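Local coordinates for protein diaminopropionate ammonia-lyase (Escherichia coli, PDB 4D9I) that catalyses the pyridoxal 5'-phosphate-dependent alpha,beta-elimination of both L- and D-2,3-diaminopropionate to pyruvate and ammonia, working as a homodimer, at residues B[17-22]-B[298-303]; B[201-206]-B[293-298]; B[216-221]-B[245-250]; B[239-244]-B[304-309]; B[243-246]-B[252-255]. All coordinates share one frame; numbering follows the deposited sequence.

Contact 1 (B[17-22]-B[298-303])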
# COMPACT_ATOMS: atom_id res chain seq x y z
N ASN B 17 -21.86 32.09 9.16
CA ASN B 17 -23.07 32.86 8.86
C ASN B 17 -23.76 32.46 7.56
O ASN B 17 -24.84 32.96 7.24
CB ASN B 17 -22.82 34.38 8.93
CG ASN B 17 -21.85 34.89 7.88
OD1 ASN B 17 -21.34 34.14 7.05
ND2 ASN B 17 -21.58 36.18 7.92
N GLY B 18 -23.13 31.54 6.83
CA GLY B 18 -23.67 31.03 5.58
C GLY B 18 -23.79 32.04 4.45
O GLY B 18 -24.56 31.82 3.52
N GLU B 19 -23.05 33.14 4.55
CA GLU B 19 -22.95 34.12 3.46
C GLU B 19 -22.08 33.51 2.37
O GLU B 19 -20.89 33.29 2.56
CB GLU B 19 -22.39 35.48 3.95
CG GLU B 19 -21.89 36.45 2.86
CD GLU B 19 -21.65 37.88 3.34
OE1 GLU B 19 -20.73 38.56 2.82
OE2 GLU B 19 -22.39 38.36 4.24
N THR B 20 -22.69 33.19 1.23
CA THR B 20 -21.94 32.66 0.08
C THR B 20 -21.21 33.81 -0.64
O THR B 20 -21.37 34.99 -0.27
CB THR B 20 -22.87 31.90 -0.89
OG1 THR B 20 -23.78 32.83 -1.49
CG2 THR B 20 -23.68 30.84 -0.17
N SER B 21 -20.42 33.45 -1.65
CA SER B 21 -19.59 34.39 -2.40
C SER B 21 -19.93 34.33 -3.91
O SER B 21 -19.64 33.33 -4.57
CB SER B 21 -18.10 34.05 -2.19
OG SER B 21 -17.25 34.80 -3.06
N PRO B 22 -20.53 35.39 -4.45
CA PRO B 22 -20.79 35.42 -5.90
C PRO B 22 -19.50 35.32 -6.73
O PRO B 22 -19.54 34.83 -7.85
CB PRO B 22 -21.45 36.79 -6.12
CG PRO B 22 -22.05 37.14 -4.80
CD PRO B 22 -21.09 36.58 -3.78
N GLY B 298 -9.57 33.54 0.80
CA GLY B 298 -10.02 32.25 1.27
C GLY B 298 -10.64 32.31 2.65
O GLY B 298 -11.66 31.67 2.90
N TRP B 299 -10.03 33.09 3.54
CA TRP B 299 -10.45 33.16 4.93
C TRP B 299 -11.87 33.65 5.05
O TRP B 299 -12.63 33.17 5.90
CB TRP B 299 -9.52 34.09 5.71
CG TRP B 299 -10.07 34.44 7.07
CD1 TRP B 299 -10.36 35.70 7.58
CD2 TRP B 299 -10.46 33.49 8.13
NE1 TRP B 299 -10.87 35.61 8.85
CE2 TRP B 299 -10.96 34.31 9.25
CE3 TRP B 299 -10.44 32.09 8.27
CZ2 TRP B 299 -11.41 33.75 10.43
CZ3 TRP B 299 -10.90 31.53 9.48
CH2 TRP B 299 -11.38 32.35 10.53
N GLU B 300 -12.23 34.58 4.19
CA GLU B 300 -13.58 35.13 4.14
C GLU B 300 -14.61 34.02 3.92
O GLU B 300 -15.60 33.94 4.66
CB GLU B 300 -13.67 36.21 3.04
CG GLU B 300 -15.04 36.86 2.90
CD GLU B 300 -15.39 37.83 4.03
OE1 GLU B 300 -14.47 38.42 4.65
OE2 GLU B 300 -16.60 38.01 4.29
N ILE B 301 -14.37 33.18 2.92
CA ILE B 301 -15.25 32.05 2.60
C ILE B 301 -15.34 31.06 3.76
O ILE B 301 -16.43 30.61 4.14
CB ILE B 301 -14.75 31.29 1.33
CG1 ILE B 301 -14.63 32.21 0.10
CG2 ILE B 301 -15.57 30.02 1.07
CD1 ILE B 301 -15.76 33.18 -0.13
N LEU B 302 -14.18 30.71 4.33
CA LEU B 302 -14.11 29.70 5.38
C LEU B 302 -14.77 30.18 6.67
O LEU B 302 -15.54 29.44 7.29
CB LEU B 302 -12.66 29.29 5.63
CG LEU B 302 -11.88 28.80 4.41
CD1 LEU B 302 -10.46 28.40 4.80
CD2 LEU B 302 -12.59 27.63 3.74
N ARG B 303 -14.46 31.41 7.08
CA ARG B 303 -15.06 32.00 8.27
C ARG B 303 -16.59 32.01 8.13
O ARG B 303 -17.31 31.70 9.08
CB ARG B 303 -14.53 33.43 8.45
CG ARG B 303 -14.99 34.15 9.70
CD ARG B 303 -14.96 35.66 9.46
NE ARG B 303 -16.13 36.28 10.07
CZ ARG B 303 -16.16 36.83 11.28
NH1 ARG B 303 -15.06 36.89 12.01
NH2 ARG B 303 -17.28 37.34 11.74

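Contact 2 (B[201-206]-B[293-298])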
# COMPACT_ATOMS: atom_id res chain seq x y z
N TRP B 201 -8.08 34.76 -9.52
CA TRP B 201 -8.12 33.89 -10.70
C TRP B 201 -7.73 32.48 -10.35
O TRP B 201 -8.34 31.51 -10.84
CB TRP B 201 -7.22 34.39 -11.81
CG TRP B 201 -7.76 35.56 -12.60
CD1 TRP B 201 -9.08 35.80 -12.96
CD2 TRP B 201 -6.99 36.66 -13.20
NE1 TRP B 201 -9.18 36.96 -13.70
CE2 TRP B 201 -7.96 37.51 -13.89
CE3 TRP B 201 -5.64 37.00 -13.24
CZ2 TRP B 201 -7.58 38.66 -14.57
CZ3 TRP B 201 -5.27 38.16 -13.93
CH2 TRP B 201 -6.21 38.97 -14.58
N ILE B 202 -6.70 32.36 -9.52
CA ILE B 202 -6.21 31.05 -9.10
C ILE B 202 -7.30 30.24 -8.38
O ILE B 202 -7.48 29.06 -8.66
CB ILE B 202 -4.94 31.17 -8.23
CG1 ILE B 202 -3.76 31.61 -9.09
CG2 ILE B 202 -4.63 29.84 -7.54
CD1 ILE B 202 -2.56 32.11 -8.31
N MET B 203 -8.04 30.90 -7.50
CA MET B 203 -9.08 30.24 -6.72
C MET B 203 -10.28 29.86 -7.56
O MET B 203 -10.89 28.81 -7.36
CB MET B 203 -9.54 31.13 -5.57
CG MET B 203 -8.50 31.19 -4.47
SD MET B 203 -8.87 32.51 -3.32
CE MET B 203 -10.32 31.83 -2.51
N GLN B 204 -10.62 30.72 -8.51
CA GLN B 204 -11.65 30.40 -9.47
C GLN B 204 -11.23 29.21 -10.35
O GLN B 204 -12.03 28.31 -10.61
CB GLN B 204 -11.98 31.62 -10.32
CG GLN B 204 -12.61 32.75 -9.51
CD GLN B 204 -12.80 34.04 -10.30
OE1 GLN B 204 -12.05 34.34 -11.22
NE2 GLN B 204 -13.81 34.82 -9.94
N GLY B 205 -9.97 29.20 -10.79
CA GLY B 205 -9.47 28.12 -11.60
C GLY B 205 -9.55 26.80 -10.85
O GLY B 205 -9.93 25.77 -11.42
N TYR B 206 -9.21 26.83 -9.56
CA TYR B 206 -9.24 25.62 -8.71
C TYR B 206 -10.62 24.96 -8.69
O TYR B 206 -10.74 23.75 -8.50
CB TYR B 206 -8.89 25.95 -7.26
CG TYR B 206 -7.44 26.26 -6.96
CD1 TYR B 206 -6.41 25.92 -7.86
CD2 TYR B 206 -7.10 26.87 -5.76
CE1 TYR B 206 -5.08 26.18 -7.55
CE2 TYR B 206 -5.78 27.13 -5.44
CZ TYR B 206 -4.79 26.81 -6.34
OH TYR B 206 -3.49 27.08 -6.01
N GLU B 293 0.10 33.55 7.02
CA GLU B 293 -1.16 34.14 7.45
C GLU B 293 -2.17 33.51 6.51
O GLU B 293 -1.80 33.11 5.40
CB GLU B 293 -1.10 35.66 7.22
CG GLU B 293 -1.86 36.50 8.25
CD GLU B 293 -1.64 37.99 8.06
N PRO B 294 -3.44 33.40 6.93
CA PRO B 294 -4.42 32.92 5.95
C PRO B 294 -4.57 33.87 4.75
O PRO B 294 -4.43 35.09 4.89
CB PRO B 294 -5.73 32.86 6.75
CG PRO B 294 -5.34 32.88 8.19
CD PRO B 294 -4.05 33.66 8.25
N ASN B 295 -4.82 33.30 3.58
CA ASN B 295 -5.21 34.05 2.40
C ASN B 295 -6.54 34.76 2.72
O ASN B 295 -7.54 34.09 2.97
CB ASN B 295 -5.36 33.06 1.23
CG ASN B 295 -5.95 33.67 -0.04
OD1 ASN B 295 -6.38 34.82 -0.07
ND2 ASN B 295 -5.96 32.87 -1.11
N PRO B 296 -6.55 36.11 2.74
CA PRO B 296 -7.79 36.83 3.08
C PRO B 296 -8.99 36.48 2.18
O PRO B 296 -10.13 36.48 2.65
CB PRO B 296 -7.42 38.32 2.90
CG PRO B 296 -5.94 38.36 2.88
CD PRO B 296 -5.43 37.02 2.44
N LEU B 297 -8.72 36.20 0.90
CA LEU B 297 -9.79 35.81 -0.02
C LEU B 297 -10.42 34.48 0.40
O LEU B 297 -11.65 34.33 0.39
CB LEU B 297 -9.29 35.74 -1.46
CG LEU B 297 -8.80 37.04 -2.11
CD1 LEU B 297 -8.05 36.72 -3.39
CD2 LEU B 297 -9.94 38.02 -2.39
N GLY B 298 -9.57 33.54 0.80
CA GLY B 298 -10.02 32.25 1.27
C GLY B 298 -10.64 32.31 2.65
O GLY B 298 -11.66 31.67 2.90

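Contact 3 (B[216-221]-B[245-250])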
# COMPACT_ATOMS: atom_id res chain seq x y z
N GLN B 216 -19.54 14.39 -11.48
CA GLN B 216 -19.28 12.97 -11.24
C GLN B 216 -20.22 12.39 -10.17
O GLN B 216 -20.74 11.29 -10.35
CB GLN B 216 -17.82 12.73 -10.87
CG GLN B 216 -16.88 12.83 -12.06
CD GLN B 216 -15.47 13.10 -11.62
OE1 GLN B 216 -15.23 13.94 -10.76
NE2 GLN B 216 -14.52 12.37 -12.19
N MET B 217 -20.44 13.13 -9.08
CA MET B 217 -21.37 12.70 -8.03
C MET B 217 -22.79 12.58 -8.56
O MET B 217 -23.49 11.61 -8.25
CB MET B 217 -21.28 13.60 -6.80
CG MET B 217 -20.06 13.32 -5.92
SD MET B 217 -19.85 14.35 -4.44
CE MET B 217 -19.68 16.01 -5.10
N ARG B 218 -23.21 13.52 -9.39
CA ARG B 218 -24.52 13.45 -10.03
C ARG B 218 -24.66 12.21 -10.93
O ARG B 218 -25.70 11.57 -10.93
CB ARG B 218 -24.84 14.74 -10.80
CG ARG B 218 -25.27 15.89 -9.91
CD ARG B 218 -25.40 17.18 -10.72
NE ARG B 218 -25.76 18.33 -9.88
CZ ARG B 218 -25.46 19.60 -10.17
NH1 ARG B 218 -24.76 19.92 -11.25
NH2 ARG B 218 -25.82 20.55 -9.33
N GLU B 219 -23.61 11.88 -11.68
CA GLU B 219 -23.64 10.65 -12.50
C GLU B 219 -23.75 9.39 -11.63
O GLU B 219 -24.39 8.41 -12.02
CB GLU B 219 -22.40 10.56 -13.41
CG GLU B 219 -22.37 9.31 -14.30
CD GLU B 219 -21.17 9.27 -15.24
OE1 GLU B 219 -20.04 9.58 -14.79
OE2 GLU B 219 -21.35 8.93 -16.43
N MET B 220 -23.14 9.44 -10.45
CA MET B 220 -23.22 8.34 -9.47
C MET B 220 -24.56 8.34 -8.74
O MET B 220 -24.88 7.38 -8.08
CB MET B 220 -22.13 8.45 -8.41
CG MET B 220 -20.72 8.23 -8.92
SD MET B 220 -19.60 8.58 -7.57
CE MET B 220 -18.03 8.35 -8.40
N GLY B 221 -25.31 9.44 -8.83
CA GLY B 221 -26.60 9.56 -8.16
C GLY B 221 -26.49 9.84 -6.67
O GLY B 221 -27.42 9.55 -5.93
N VAL B 245 -20.65 25.16 -1.90
CA VAL B 245 -21.64 25.76 -1.03
C VAL B 245 -22.62 26.56 -1.89
O VAL B 245 -23.78 26.72 -1.54
CB VAL B 245 -20.90 26.55 0.07
CG1 VAL B 245 -21.31 28.00 0.18
CG2 VAL B 245 -20.88 25.78 1.39
N ASP B 246 -22.16 27.01 -3.06
CA ASP B 246 -23.06 27.58 -4.06
C ASP B 246 -23.99 26.52 -4.65
O ASP B 246 -25.17 26.80 -4.88
CB ASP B 246 -22.28 28.30 -5.18
CG ASP B 246 -23.19 29.13 -6.08
OD1 ASP B 246 -24.01 29.92 -5.57
OD2 ASP B 246 -23.08 29.00 -7.32
N VAL B 247 -23.46 25.32 -4.90
CA VAL B 247 -24.22 24.18 -5.41
C VAL B 247 -25.14 23.60 -4.34
O VAL B 247 -26.31 23.33 -4.62
CB VAL B 247 -23.27 23.06 -5.91
CG1 VAL B 247 -24.03 21.77 -6.20
CG2 VAL B 247 -22.50 23.51 -7.14
N TYR B 248 -24.63 23.42 -3.12
CA TYR B 248 -25.32 22.62 -2.10
C TYR B 248 -25.94 23.35 -0.92
O TYR B 248 -26.70 22.74 -0.15
CB TYR B 248 -24.37 21.54 -1.57
CG TYR B 248 -23.98 20.50 -2.59
CD1 TYR B 248 -24.94 19.63 -3.12
CD2 TYR B 248 -22.65 20.37 -3.01
CE1 TYR B 248 -24.58 18.66 -4.04
CE2 TYR B 248 -22.28 19.40 -3.93
CZ TYR B 248 -23.25 18.55 -4.43
OH TYR B 248 -22.88 17.59 -5.34
N SER B 249 -25.65 24.65 -0.79
CA SER B 249 -26.02 25.45 0.39
C SER B 249 -25.05 25.16 1.54
O SER B 249 -24.70 24.01 1.79
CB SER B 249 -27.47 25.22 0.84
OG SER B 249 -27.54 24.13 1.76
N PRO B 250 -24.61 26.22 2.23
CA PRO B 250 -23.66 26.03 3.33
C PRO B 250 -24.28 25.32 4.55
O PRO B 250 -23.55 24.69 5.32
CB PRO B 250 -23.20 27.46 3.65
CG PRO B 250 -24.31 28.34 3.15
CD PRO B 250 -24.87 27.65 1.95

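Contact 4 (B[239-244]-B[304-309])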
# COMPACT_ATOMS: atom_id res chain seq x y z
N GLY B 239 -11.73 28.44 -2.62
CA GLY B 239 -12.24 28.30 -3.99
C GLY B 239 -13.22 27.15 -4.12
O GLY B 239 -14.30 27.29 -4.70
N VAL B 240 -12.83 26.00 -3.57
CA VAL B 240 -13.64 24.79 -3.68
C VAL B 240 -14.90 24.83 -2.79
O VAL B 240 -15.98 24.48 -3.25
CB VAL B 240 -12.75 23.56 -3.39
CG1 VAL B 240 -13.56 22.28 -3.21
CG2 VAL B 240 -11.74 23.40 -4.54
N LEU B 241 -14.77 25.27 -1.54
CA LEU B 241 -15.94 25.37 -0.65
C LEU B 241 -16.89 26.43 -1.19
O LEU B 241 -18.12 26.30 -1.10
CB LEU B 241 -15.55 25.62 0.82
CG LEU B 241 -16.71 25.67 1.83
CD1 LEU B 241 -17.42 24.32 2.01
CD2 LEU B 241 -16.31 26.24 3.18
N GLY B 242 -16.33 27.47 -1.81
CA GLY B 242 -17.17 28.52 -2.40
C GLY B 242 -18.07 27.94 -3.47
O GLY B 242 -19.28 28.20 -3.48
N TYR B 243 -17.49 27.12 -4.36
CA TYR B 243 -18.25 26.47 -5.43
C TYR B 243 -19.28 25.50 -4.85
O TYR B 243 -20.45 25.56 -5.23
CB TYR B 243 -17.35 25.72 -6.41
CG TYR B 243 -18.12 24.90 -7.45
CD1 TYR B 243 -18.51 23.58 -7.21
CD2 TYR B 243 -18.49 25.47 -8.66
CE1 TYR B 243 -19.23 22.86 -8.15
CE2 TYR B 243 -19.20 24.75 -9.61
CZ TYR B 243 -19.56 23.44 -9.35
OH TYR B 243 -20.27 22.76 -10.32
N LEU B 244 -18.84 24.61 -3.96
CA LEU B 244 -19.69 23.55 -3.41
C LEU B 244 -20.91 24.10 -2.67
O LEU B 244 -22.03 23.60 -2.80
CB LEU B 244 -18.89 22.65 -2.47
CG LEU B 244 -17.85 21.72 -3.11
CD1 LEU B 244 -17.08 20.94 -2.06
CD2 LEU B 244 -18.50 20.76 -4.11
N ASN B 304 -17.08 32.38 6.94
CA ASN B 304 -18.50 32.40 6.65
C ASN B 304 -19.18 31.03 6.57
O ASN B 304 -20.27 30.86 7.10
CB ASN B 304 -18.77 33.13 5.34
CG ASN B 304 -18.59 34.63 5.48
OD1 ASN B 304 -18.22 35.14 6.54
ND2 ASN B 304 -18.85 35.35 4.39
N CYS B 305 -18.51 30.08 5.93
CA CYS B 305 -19.19 28.89 5.44
C CYS B 305 -18.66 27.54 5.94
O CYS B 305 -19.36 26.52 5.81
CB CYS B 305 -19.19 28.91 3.91
SG CYS B 305 -20.38 30.07 3.22
N ALA B 306 -17.45 27.51 6.49
CA ALA B 306 -16.88 26.25 7.01
C ALA B 306 -17.62 25.80 8.28
O ALA B 306 -17.94 26.61 9.13
CB ALA B 306 -15.40 26.40 7.30
N THR B 307 -17.86 24.50 8.41
CA THR B 307 -18.59 24.02 9.58
C THR B 307 -17.64 23.87 10.76
O THR B 307 -17.94 24.30 11.87
CB THR B 307 -19.33 22.69 9.30
OG1 THR B 307 -19.96 22.76 8.01
CG2 THR B 307 -20.39 22.43 10.39
N GLN B 308 -16.48 23.28 10.49
CA GLN B 308 -15.50 22.97 11.52
C GLN B 308 -14.07 23.13 11.03
O GLN B 308 -13.78 23.00 9.85
CB GLN B 308 -15.71 21.53 12.01
CG GLN B 308 -16.82 21.40 13.04
CD GLN B 308 -17.27 19.96 13.23
OE1 GLN B 308 -16.95 19.08 12.42
NE2 GLN B 308 -18.01 19.71 14.30
N PHE B 309 -13.18 23.40 11.97
CA PHE B 309 -11.75 23.42 11.70
C PHE B 309 -11.10 22.30 12.49
O PHE B 309 -11.45 22.09 13.65
CB PHE B 309 -11.17 24.76 12.13
CG PHE B 309 -11.90 25.95 11.58
CD1 PHE B 309 -12.64 26.77 12.41
CD2 PHE B 309 -11.86 26.23 10.22
CE1 PHE B 309 -13.32 27.88 11.91
CE2 PHE B 309 -12.54 27.33 9.71
CZ PHE B 309 -13.27 28.15 10.55

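Contact 5 (B[243-246]-B[252-255])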
# COMPACT_ATOMS: atom_id res chain seq x y z
N TYR B 243 -17.49 27.12 -4.36
CA TYR B 243 -18.25 26.47 -5.43
C TYR B 243 -19.28 25.50 -4.85
O TYR B 243 -20.45 25.56 -5.23
CB TYR B 243 -17.35 25.72 -6.41
CG TYR B 243 -18.12 24.90 -7.45
CD1 TYR B 243 -18.51 23.58 -7.21
CD2 TYR B 243 -18.49 25.47 -8.66
CE1 TYR B 243 -19.23 22.86 -8.15
CE2 TYR B 243 -19.20 24.75 -9.61
CZ TYR B 243 -19.56 23.44 -9.35
OH TYR B 243 -20.27 22.76 -10.32
N LEU B 244 -18.84 24.61 -3.96
CA LEU B 244 -19.69 23.55 -3.41
C LEU B 244 -20.91 24.10 -2.67
O LEU B 244 -22.03 23.60 -2.80
CB LEU B 244 -18.89 22.65 -2.47
CG LEU B 244 -17.85 21.72 -3.11
CD1 LEU B 244 -17.08 20.94 -2.06
CD2 LEU B 244 -18.50 20.76 -4.11
N VAL B 245 -20.65 25.16 -1.90
CA VAL B 245 -21.64 25.76 -1.03
C VAL B 245 -22.62 26.56 -1.89
O VAL B 245 -23.78 26.72 -1.54
CB VAL B 245 -20.90 26.55 0.07
CG1 VAL B 245 -21.31 28.00 0.18
CG2 VAL B 245 -20.88 25.78 1.39
N ASP B 246 -22.16 27.01 -3.06
CA ASP B 246 -23.06 27.58 -4.06
C ASP B 246 -23.99 26.52 -4.65
O ASP B 246 -25.17 26.80 -4.88
CB ASP B 246 -22.28 28.30 -5.18
CG ASP B 246 -23.19 29.13 -6.08
OD1 ASP B 246 -24.01 29.92 -5.57
OD2 ASP B 246 -23.08 29.00 -7.32
N ASN B 252 -26.44 22.77 4.30
CA ASN B 252 -26.51 21.31 4.03
C ASN B 252 -25.19 20.64 3.68
O ASN B 252 -25.16 19.50 3.21
CB ASN B 252 -27.52 20.97 2.94
CG ASN B 252 -28.84 21.65 3.14
OD1 ASN B 252 -29.33 22.32 2.24
ND2 ASN B 252 -29.40 21.50 4.33
N LEU B 253 -24.09 21.35 3.91
CA LEU B 253 -22.80 20.74 3.68
C LEU B 253 -21.92 20.86 4.91
O LEU B 253 -21.59 21.96 5.37
CB LEU B 253 -22.12 21.33 2.43
CG LEU B 253 -20.80 20.72 1.95
CD1 LEU B 253 -20.83 19.20 1.81
CD2 LEU B 253 -20.38 21.38 0.64
N HIS B 254 -21.56 19.71 5.46
CA HIS B 254 -20.73 19.69 6.65
C HIS B 254 -19.29 19.72 6.22
O HIS B 254 -18.72 18.69 5.88
CB HIS B 254 -21.05 18.49 7.53
CG HIS B 254 -20.38 18.54 8.88
ND1 HIS B 254 -21.05 18.40 10.03
CD2 HIS B 254 -19.04 18.75 9.24
CE1 HIS B 254 -20.20 18.50 11.07
NE2 HIS B 254 -18.97 18.73 10.58
N SER B 255 -18.72 20.91 6.18
CA SER B 255 -17.37 21.09 5.68
C SER B 255 -16.39 21.14 6.82
O SER B 255 -16.60 21.84 7.82
CB SER B 255 -17.27 22.37 4.83
OG SER B 255 -17.69 23.50 5.57

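Contact 1 (B[17-22]-B[298-303])
Glu300, on the solvent side of helix 296-305, sends its carboxylate toward that of Glu19, with OE2 of Glu300 4.4 Å from OE1 of Glu19. No hydrogen bond joins the two acids. Like charges this close probably repel each other weakly, though both side chains are exposed and water can be expected to screen them. One residue further, Ile301 supplies the apolar packing of the contact. Its CG1 branch lies beside the backbone N and anti to the carbonyl carbon (chi1 -57°), which carries the terminal CD1 across to the loop. There CD1 meets CB of Ser21 at 3.2 Å, tighter than usual for two carbons, so the exact separation deserves caution. The same methyl lies 3.7 Å from Ser21 OG, a hydroxyl already engaged with the backbone N of Phe24.

The contact lays the connection between strand 8-12 and helix 26-36 along helix 296-305 of this fold type II enzyme. An Asx turn shapes the start of that connection. Glu19 N donates to Asn17 OD1 over 3.2 Å, nearly straight at 167°, with the donor well above the carbonyl plane (58° out of it).

Leu302 takes the inner side of the helix and packs on Ala237 and Leu241 of helix 235-248. At Arg303 the helix turns back to the surface: CB of Arg303 lies 3.6 Å above one face of the Trp299 ring, offset toward its rim, while NH1 makes a weak hydrogen bond to Gly273 O.

Contact 2 (B[201-206]-B[293-298])
Met203 reaches out from helix 197-206 and meets Asn295, Leu297 and Gly298 at the start of helix 296-305 with its last two atoms, SD and CE. The sulfur passes Asn295 with the two side chains running in opposite directions, SD lying 3.7 Å from ND2 of Asn295. Leu297 is met at an oblique angle, its CB 3.8 Å from the same sulfur. A bend at the end of the methionine (chi3 71°) then turns CE onto the backbone of Gly298, 3.8 Å from its N. Trimming Met203 to an alanine here would probably open a gap between the two helices and leave Leu297 CB and the Gly298 backbone without their apolar cover. Around them, Met203 and Asn295 both pack on Ala235, and Met203 also on Phe24. The amide of Asn295 is split in its roles. ND2 is buried with no hydrogen-bonding partner in the model, whereas OD1 accepts from Leu297 N at 2.9 Å; this bond is bent (133° at the hydrogen), its donor standing above the carbonyl plane. With that bond Asn295 is the N-cap of helix 296-305, and the contact docks the capped helix start on helix 197-206 within the fold type II architecture.

Contact 3 (B[216-221]-B[245-250])
Met217 and Tyr248 come together because both start from their helices with CG beside the backbone N and anti to the carbonyl carbon (chi1 -77° and -66°), and because the methionine then bends at its thioether (chi3 -62°). The bend brings CE of Met217 to 3.6 Å from OH of Tyr248. The two side chains approach aslant, and the ring carbon CZ of Tyr248 is 4.4 Å from CE of Met217.

Next to this pair, Arg218 reaches out with an extended chain, and NH2 ends 3.8 Å from CG1 of Val247, the two side chains approaching from opposite directions. It is a van der Waals contact of a guanidinium with a methyl, at the exposed border of the interface. That same Val247 methyl does double duty, for CG1 also lies 3.5 Å above the centre of one face of the Tyr248 ring, so the tyrosine is flanked by its own chain neighbour as well as touched by the methionine.

The backbones stay well apart, the CA atoms of Arg218 and Val247 11.7 Å from each other, and Met217, Arg218 and Tyr248 span the distance with long side chains. Val214 fills in on Val247 and Tyr248, and Pro224 packs on both Met217 and Tyr248. Helix 208-220 stops in a Schellman motif at Gly221, whose N bonds back to Arg218 O at 3.0 Å, and helix 235-248 ends at Ser249, likewise with positive phi. The contact is thus the packing of two helix C-terminal ends, joined in sequence through strand 226-230, in the alpha/beta fold.

Contact 4 (B[239-244]-B[304-309])
Helix 235-248 is the crossover of a beta-alpha-beta unit, and from it Leu241 packs against Cys305 and Ala306, where helix 296-305 ends and the chain heads for strand 308-312. One branch of the leucine does the touching. CD2 of Leu241 packs against the peptide linking the two residues, 3.9 Å from Cys305 C and 3.7 Å from Ala306 N. It therefore covers backbone as much as side chain. The flanking side-chain carbons lie slightly further off: CB of Cys305 is 4.0 Å from Leu241 CD2, and CB of Ala306 is 4.2 Å from that same methyl.

The torsions account for this reach. CG of Leu241 is anti to the backbone N (chi1 -177°), which throws the branch point outward from the helix, and chi2 of 67° sets CD2 toward the Cys305-Ala306 peptide. The backbone separation at this place, 7.7 Å between CA of Leu241 and CA of Cys305, is bridged by a single leucine branch. No hydrogen bond crosses the contact; what holds it is apolar packing among three buried residues.

Ala306 is the first residue to leave helical geometry, so the leucine methyl covers the very peptide at which helix gives way to loop. Beyond it, Leu241 also packs on Leu229 of strand 226-230 and on Ser255 of strand 254-260, while Ala306 leans on Ile257 of the latter. Cys305 in turn touches Pro250. With Leu229 and Ser255 on the sheet side and Cys305 and Ala306 on the other, the leucine lies between the sheet beneath helix 235-248 and the C-terminal end of helix 296-305.

Contact 5 (B[243-246]-B[252-255])
No flat group enters where Leu244 and Val245 meet Leu253, for the rings of these segments turn to other partners: His254 stacks its imidazole on that of His226, with NE2 bonded to Gln308 OE1, while the phenol of Tyr243 packs on Ala210 and Val214 of helix 208-220. The contact itself is purely aliphatic and buried.

Leu253 carries most of it through one methyl. CD2 of Leu253 approaches the root of the Leu244 side chain, 3.7 Å from Leu244 CB. Its other neighbour across the contact is a marginal partner, with CG2 of Val245 at 4.5 Å from Leu253 CD2. Leu253 gets there with CG anti to its own N (chi1 -175°), which extends the side chain from the loop toward the helix.

The contact belongs to the second half of a beta-alpha-beta crossover, strand 226-230, helix 235-248 and strand 254-260, the two strands being parallel neighbours in the mixed sheet. Leu253 sits just before the returning strand, and both it and Leu244 rest on Val227 of the first strand, so one valine lies beneath helix and chain return together. The backbones come within 7.0 Å, measured from CA of Val245 to CA of Leu253. Ser249, in the turn that follows the helix, lies against Asn252, and on the helix side Val245 also packs on Thr20 and Pro250.

Helix 235-248 serves contacts 3, 4 and 5, and helix 296-305 serves contacts 1, 2 and 4, so contact 4 belongs to both groups. Its centre is about 6 Å from that of contact 5 and 7 Å from that of contact 1. Contacts 4 and 5 meet at neighbouring strands 254-260 and 308-312, where Thr307 OG1, just before the latter, lies 2.9 Å from Ser255 N. Contacts 2 and 3 are the remotest pair, their centres about 21 Å apart. None touches the annotated catalytic residues, but in contact 2 the Asn295 side chain is about 7 Å from a bound Tris molecule, and Tyr206 stacks edge-to-face with Phe76, the residue before cofactor-carrying Lys77 in sequence.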